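Local coordinates for IroE protein (Escherichia coli, PDB 2GZS) that hydrolyses the cyclic trilactone siderophore enterobactin and its glucosylated forms, preferring the iron-free compounds and usually cutting the ring just once to give linear trimers, at residues Tyr47-Asn52 with Tyr92-Ala97; Asp157-Ser162 with Arg166-Ala171. All blocks are in the same frame, centred on the assembly; numbering follows the deposited sequence.

In the fold
From the N terminus, the chain first runs through strand 43-48 into the bend before helix 51-57. It then passes two helices, strand 73-79 and helix 87-93 before interaction 1 closes this loop of 39 residues, bringing Tyr94 back to the end of strand 43-48. Interaction 2 follows later and spans only three residues: helix 150-161 turns directly into strand 167-171, and the two pack together. The contacts lie in series, neither nested nor crossed, with centres about 12 Å apart. Both reach the same mixed sheet, and they meet directly where Pro96 CB packs 3.8 Å from Asp157 OD1, joining the loop after helix 87-93 to helix 150-161.

Interaction 1: residues Tyr47-Asn52 with Tyr92-Ala97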
loop_
_atom_site.group_PDB
_atom_site.type_symbol
_atom_site.label_atom_id
_atom_site.label_comp_id
_atom_site.label_asym_id
_atom_site.label_seq_id
_atom_site.Cartn_x
_atom_site.Cartn_y
_atom_site.Cartn_z
ATOM N N TYR A 47 3.998 3.954 2.081
ATOM C CA TYR A 47 2.777 4.639 1.710
ATOM C C TYR A 47 1.601 3.648 1.813
ATOM O O TYR A 47 1.791 2.533 1.260
ATOM C CB TYR A 47 2.897 5.174 0.274
ATOM C CG TYR A 47 3.813 6.404 0.176
ATOM C CD1 TYR A 47 3.247 7.672 0.145
ATOM C CD2 TYR A 47 5.175 6.196 0.152
ATOM C CE1 TYR A 47 4.056 8.830 0.067
ATOM C CE2 TYR A 47 5.969 7.348 0.071
ATOM C CZ TYR A 47 5.407 8.591 0.026
ATOM O OH TYR A 47 6.258 9.711 -0.046
HETATM N N MSE A 48 0.562 4.001 2.517
HETATM C CA MSE A 48 -0.481 3.043 2.860
HETATM C C MSE A 48 -1.852 3.590 2.493
HETATM O O MSE A 48 -2.244 4.676 2.889
HETATM C CB MSE A 48 -0.431 2.804 4.400
HETATM C CG MSE A 48 1.010 2.278 4.735
HETATM SE SE MSE A 48 1.143 1.626 6.571
HETATM C CE MSE A 48 0.182 3.254 6.784
ATOM N N LEU A 49 -2.568 2.769 1.678
ATOM C CA LEU A 49 -3.922 3.211 1.336
ATOM C C LEU A 49 -4.920 2.989 2.490
ATOM O O LEU A 49 -4.592 2.434 3.540
ATOM C CB LEU A 49 -4.383 2.424 0.109
ATOM C CG LEU A 49 -3.479 2.529 -1.134
ATOM C CD1 LEU A 49 -4.246 1.987 -2.370
ATOM C CD2 LEU A 49 -2.784 3.794 -1.434
ATOM N N ASP A 50 -6.157 3.432 2.308
ATOM C CA ASP A 50 -7.142 3.414 3.383
ATOM C C ASP A 50 -6.598 4.030 4.654
ATOM O O ASP A 50 -6.694 3.455 5.738
ATOM C CB ASP A 50 -7.661 1.973 3.607
ATOM C CG ASP A 50 -8.457 1.484 2.393
ATOM O OD1 ASP A 50 -9.274 2.300 1.868
ATOM O OD2 ASP A 50 -8.232 0.297 2.074
ATOM N N GLY A 51 -5.998 5.208 4.497
ATOM C CA GLY A 51 -5.182 5.753 5.595
ATOM C C GLY A 51 -5.996 6.041 6.798
ATOM O O GLY A 51 -5.399 6.015 7.902
ATOM N N ASN A 52 -7.272 6.388 6.749
ATOM C CA ASN A 52 -8.030 6.674 7.963
ATOM C C ASN A 52 -8.073 5.403 8.831
ATOM O O ASN A 52 -7.890 5.477 10.052
ATOM C CB ASN A 52 -9.469 7.089 7.699
ATOM C CG ASN A 52 -9.597 8.278 6.793
ATOM O OD1 ASN A 52 -9.859 9.419 7.175
ATOM N ND2 ASN A 52 -9.356 8.028 5.534
ATOM N N TYR A 92 -13.229 4.121 -6.711
ATOM C CA TYR A 92 -12.757 4.799 -7.939
ATOM C C TYR A 92 -11.230 4.832 -8.006
ATOM O O TYR A 92 -10.596 4.417 -8.956
ATOM C CB TYR A 92 -13.326 6.211 -8.001
ATOM C CG TYR A 92 -12.993 6.805 -9.381
ATOM C CD1 TYR A 92 -13.522 6.318 -10.570
ATOM C CD2 TYR A 92 -12.121 7.862 -9.479
ATOM C CE1 TYR A 92 -13.174 6.900 -11.815
ATOM C CE2 TYR A 92 -11.740 8.460 -10.663
ATOM C CZ TYR A 92 -12.287 7.949 -11.821
ATOM O OH TYR A 92 -11.925 8.543 -13.023
ATOM N N ASP A 93 -10.658 5.397 -6.890
ATOM C CA ASP A 93 -9.207 5.646 -6.970
ATOM C C ASP A 93 -8.333 4.451 -7.068
ATOM O O ASP A 93 -7.215 4.489 -7.603
ATOM C CB ASP A 93 -8.785 6.408 -5.702
ATOM C CG ASP A 93 -9.185 7.856 -5.629
ATOM O OD1 ASP A 93 -9.410 8.452 -6.718
ATOM O OD2 ASP A 93 -9.281 8.422 -4.529
ATOM N N TYR A 94 -8.808 3.282 -6.491
ATOM C CA TYR A 94 -7.914 2.135 -6.365
ATOM C C TYR A 94 -8.031 1.121 -7.470
ATOM O O TYR A 94 -7.226 0.163 -7.563
ATOM C CB TYR A 94 -8.138 1.416 -5.017
ATOM C CG TYR A 94 -7.862 2.266 -3.779
ATOM C CD1 TYR A 94 -7.333 3.545 -3.814
ATOM C CD2 TYR A 94 -8.164 1.700 -2.537
ATOM C CE1 TYR A 94 -7.102 4.279 -2.631
ATOM C CE2 TYR A 94 -7.950 2.409 -1.361
ATOM C CZ TYR A 94 -7.422 3.690 -1.429
ATOM O OH TYR A 94 -7.210 4.402 -0.254
ATOM N N THR A 95 -9.035 1.338 -8.342
ATOM C CA THR A 95 -9.288 0.279 -9.303
ATOM C C THR A 95 -8.850 0.602 -10.733
ATOM O O THR A 95 -9.015 1.729 -11.205
ATOM C CB THR A 95 -10.806 -0.049 -9.378
ATOM O OG1 THR A 95 -11.514 1.183 -9.618
ATOM C CG2 THR A 95 -11.300 -0.741 -8.117
ATOM N N PRO A 96 -8.318 -0.374 -11.465
ATOM C CA PRO A 96 -7.953 -0.203 -12.886
ATOM C C PRO A 96 -9.216 -0.462 -13.720
ATOM O O PRO A 96 -10.241 -0.971 -13.189
ATOM C CB PRO A 96 -6.932 -1.334 -13.128
ATOM C CG PRO A 96 -7.467 -2.419 -12.258
ATOM C CD PRO A 96 -8.010 -1.755 -10.994
ATOM N N ALA A 97 -9.185 -0.200 -15.002
ATOM C CA ALA A 97 -10.290 -0.488 -15.913
ATOM C C ALA A 97 -10.967 -1.842 -15.795
ATOM O O ALA A 97 -12.202 -1.866 -15.768
ATOM C CB ALA A 97 -9.706 -0.424 -17.336
#
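Tyr94 reaches Leu49 and Asp50 where strand 43-48 leads toward helix 51-57. Just before it, the Asp93 carboxylate is tied to Arg25, Tyr27 and Tyr79. At Tyr94 itself CG stands anti to the carbonyl carbon (chi1 -61°), and the ring extends toward Leu49, which comes from the other side and lays its CD1 over the centre of one face, 3.5 Å from the centroid, a CH-pi contact almost on the ring normal. The phenol oxygen accepts a nearly straight hydrogen bond from Asp50 N (2.9 Å to Tyr94 OH, N-H...O angle 171°). Asp50 OD1 lies at the ring's edge, 3.5 Å from Tyr94 CE2, with the carboxylate turned 59° from the ring; its main partner is Arg90, through a salt bridge. A phenylalanine here would probably keep the CH-pi contact with Leu49 but leave the buried Asp50 N-H without its acceptor. Next along, Thr95 OG1 bonds back to Ala91 O. The side chain of Asp50 lies about 6 Å from that of active-site Ser149 and from the bound diisopropyl phosphonate, so the contact sits just behind the active site of this alpha/beta-hydrolase. One tyrosine thus uses its face for apolar packing and its hydroxyl to satisfy a buried amide, beside an aspartate paired with an arginine that lines the inhibitor pocket.

Interaction 2: residues Asp157-Ser162 with Arg166-Ala171; sequences DSWLSS and RSYYSA
Ser162 OG, on a residue whose CB packs against Tyr168, is held by two groups outside the contact, the carboxylate of Glu125 and the backbone N of Tyr164. It stands anti to the Ser162 backbone N (chi1 179°), while Ser162 CB lies 3.5 Å from Tyr168 OH, near the plane of the phenol ring. That hydroxyl is bonded to Phe165 O, in the turn between helix and strand, so both hydroxyls have partners outside the two segments, and no hydrogen bond crosses between helix and strand. The contact is built round a T-shaped pair: the pyrrole edge of Trp159 is directed at the face of Tyr168, with planes at 90° and centroids 5.1 Å apart. Trp159 CG swings anti to its own amide nitrogen (chi1 -178°), which carries CD1 across the tyrosine ring to within 3.6 Å of Tyr168 CD2. Over the same ring sits Trp159 CA, a CH-pi contact 3.8 Å from the centroid. The helix backbone itself thus rests on the aromatic surface, and Ser158 CB adds a looser touch 4.0 Å from Tyr168 CE1. Beyond the pair, Leu199 of the next strand packs against both aromatic side chains. Such packing of a helix on the strand that follows it belongs to the beta-alpha-beta crossover formed by strand 143-148, helix 150-161 and strand 167-171, here in an alpha/beta-hydrolase fold whose active-site Ser149 lies between the first strand and the helix.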
loop_
_atom_site.group_PDB
_atom_site.type_symbol
_atom_site.label_atom_id
_atom_site.label_comp_id
_atom_site.label_asym_id
_atom_site.label_seq_id
_atom_site.Cartn_x
_atom_site.Cartn_y
_atom_site.Cartn_z
ATOM N N ASP A 157 -1.491 -2.953 -9.836
ATOM C CA ASP A 157 -1.570 -1.995 -10.936
ATOM C C ASP A 157 -0.316 -1.105 -10.937
ATOM O O ASP A 157 0.265 -0.792 -12.001
ATOM C CB ASP A 157 -2.878 -1.220 -10.874
ATOM C CG ASP A 157 -3.118 -0.303 -12.066
ATOM O OD1 ASP A 157 -3.162 -0.868 -13.206
ATOM O OD2 ASP A 157 -3.269 0.932 -11.974
ATOM N N SER A 158 0.103 -0.728 -9.728
ATOM C CA SER A 158 1.257 0.173 -9.594
ATOM C C SER A 158 2.543 -0.618 -9.796
ATOM O O SER A 158 3.495 -0.089 -10.420
ATOM C CB SER A 158 1.250 0.734 -8.150
ATOM O OG SER A 158 0.114 1.547 -7.964
ATOM N N TRP A 159 2.636 -1.862 -9.325
ATOM C CA TRP A 159 3.836 -2.669 -9.611
ATOM C C TRP A 159 4.039 -2.785 -11.117
ATOM O O TRP A 159 5.132 -2.778 -11.685
ATOM C CB TRP A 159 3.631 -4.091 -9.001
ATOM C CG TRP A 159 4.837 -4.978 -9.212
ATOM C CD1 TRP A 159 5.979 -5.054 -8.430
ATOM C CD2 TRP A 159 5.047 -5.921 -10.260
ATOM N NE1 TRP A 159 6.842 -5.976 -8.956
ATOM C CE2 TRP A 159 6.286 -6.540 -10.104
ATOM C CE3 TRP A 159 4.253 -6.291 -11.350
ATOM C CZ2 TRP A 159 6.792 -7.514 -10.965
ATOM C CZ3 TRP A 159 4.737 -7.261 -12.218
ATOM C CH2 TRP A 159 5.966 -7.859 -12.032
ATOM N N LEU A 160 2.944 -2.863 -11.886
ATOM C CA LEU A 160 3.020 -2.943 -13.369
ATOM C C LEU A 160 3.466 -1.638 -13.979
ATOM O O LEU A 160 4.133 -1.666 -15.017
ATOM C CB LEU A 160 1.648 -3.304 -13.978
ATOM C CG LEU A 160 1.269 -4.776 -13.823
ATOM C CD1 LEU A 160 -0.229 -4.963 -14.100
ATOM C CD2 LEU A 160 2.147 -5.615 -14.762
ATOM N N SER A 161 3.092 -0.505 -13.399
ATOM C CA SER A 161 3.269 0.757 -14.145
ATOM C C SER A 161 4.264 1.715 -13.513
ATOM O O SER A 161 4.773 2.643 -14.172
ATOM C CB SER A 161 1.900 1.418 -14.279
ATOM O OG SER A 161 0.863 0.510 -14.683
ATOM N N SER A 162 4.627 1.584 -12.272
ATOM C CA SER A 162 5.323 2.666 -11.544
ATOM C C SER A 162 6.829 2.460 -11.617
ATOM O O SER A 162 7.270 1.315 -11.621
ATOM C CB SER A 162 4.887 2.645 -10.062
ATOM O OG SER A 162 5.588 3.686 -9.336
ATOM N N ARG A 166 9.818 0.848 -4.645
ATOM C CA ARG A 166 10.644 -0.329 -4.777
ATOM C C ARG A 166 9.994 -1.572 -4.182
ATOM O O ARG A 166 10.335 -2.689 -4.593
ATOM C CB ARG A 166 11.996 -0.049 -4.080
ATOM C CG ARG A 166 12.770 1.002 -4.902
ATOM C CD ARG A 166 13.317 0.375 -6.181
ATOM N NE ARG A 166 14.510 -0.427 -5.926
ATOM C CZ ARG A 166 15.765 -0.052 -6.168
ATOM N NH1 ARG A 166 16.022 1.140 -6.679
ATOM N NH2 ARG A 166 16.764 -0.871 -5.892
ATOM N N SER A 167 9.119 -1.402 -3.206
ATOM C CA SER A 167 8.476 -2.548 -2.586
ATOM C C SER A 167 6.947 -2.392 -2.663
ATOM O O SER A 167 6.415 -1.324 -2.403
ATOM C CB SER A 167 8.902 -2.697 -1.102
ATOM O OG SER A 167 10.259 -3.198 -1.147
ATOM N N TYR A 168 6.319 -3.508 -3.059
ATOM C CA TYR A 168 4.857 -3.437 -3.323
ATOM C C TYR A 168 4.158 -4.501 -2.471
ATOM O O TYR A 168 4.414 -5.710 -2.780
ATOM C CB TYR A 168 4.635 -3.665 -4.814
ATOM C CG TYR A 168 5.159 -2.521 -5.694
ATOM C CD1 TYR A 168 4.351 -1.555 -6.215
ATOM C CD2 TYR A 168 6.550 -2.493 -5.939
ATOM C CE1 TYR A 168 4.851 -0.509 -6.998
ATOM C CE2 TYR A 168 7.076 -1.466 -6.737
ATOM C CZ TYR A 168 6.227 -0.523 -7.252
ATOM O OH TYR A 168 6.752 0.504 -8.039
ATOM N N TYR A 169 3.350 -4.159 -1.515
ATOM C CA TYR A 169 2.704 -5.132 -0.640
ATOM C C TYR A 169 1.184 -5.117 -0.967
ATOM O O TYR A 169 0.446 -4.198 -0.655
ATOM C CB TYR A 169 2.888 -4.684 0.801
ATOM C CG TYR A 169 4.315 -4.677 1.317
ATOM C CD1 TYR A 169 4.825 -5.832 1.902
ATOM C CD2 TYR A 169 5.097 -3.528 1.212
ATOM C CE1 TYR A 169 6.135 -5.883 2.391
ATOM C CE2 TYR A 169 6.389 -3.568 1.723
ATOM C CZ TYR A 169 6.862 -4.717 2.295
ATOM O OH TYR A 169 8.177 -4.676 2.774
ATOM N N SER A 170 0.815 -6.193 -1.656
ATOM C CA SER A 170 -0.548 -6.305 -2.186
ATOM C C SER A 170 -1.342 -7.270 -1.305
ATOM O O SER A 170 -1.028 -8.480 -1.411
ATOM C CB SER A 170 -0.501 -6.848 -3.623
ATOM O OG SER A 170 -1.855 -6.983 -4.072
ATOM N N ALA A 171 -2.243 -6.727 -0.530
ATOM C CA ALA A 171 -2.981 -7.597 0.415
ATOM C C ALA A 171 -4.425 -7.858 -0.052
ATOM O O ALA A 171 -5.099 -6.945 -0.485
ATOM C CB ALA A 171 -2.962 -6.927 1.778
#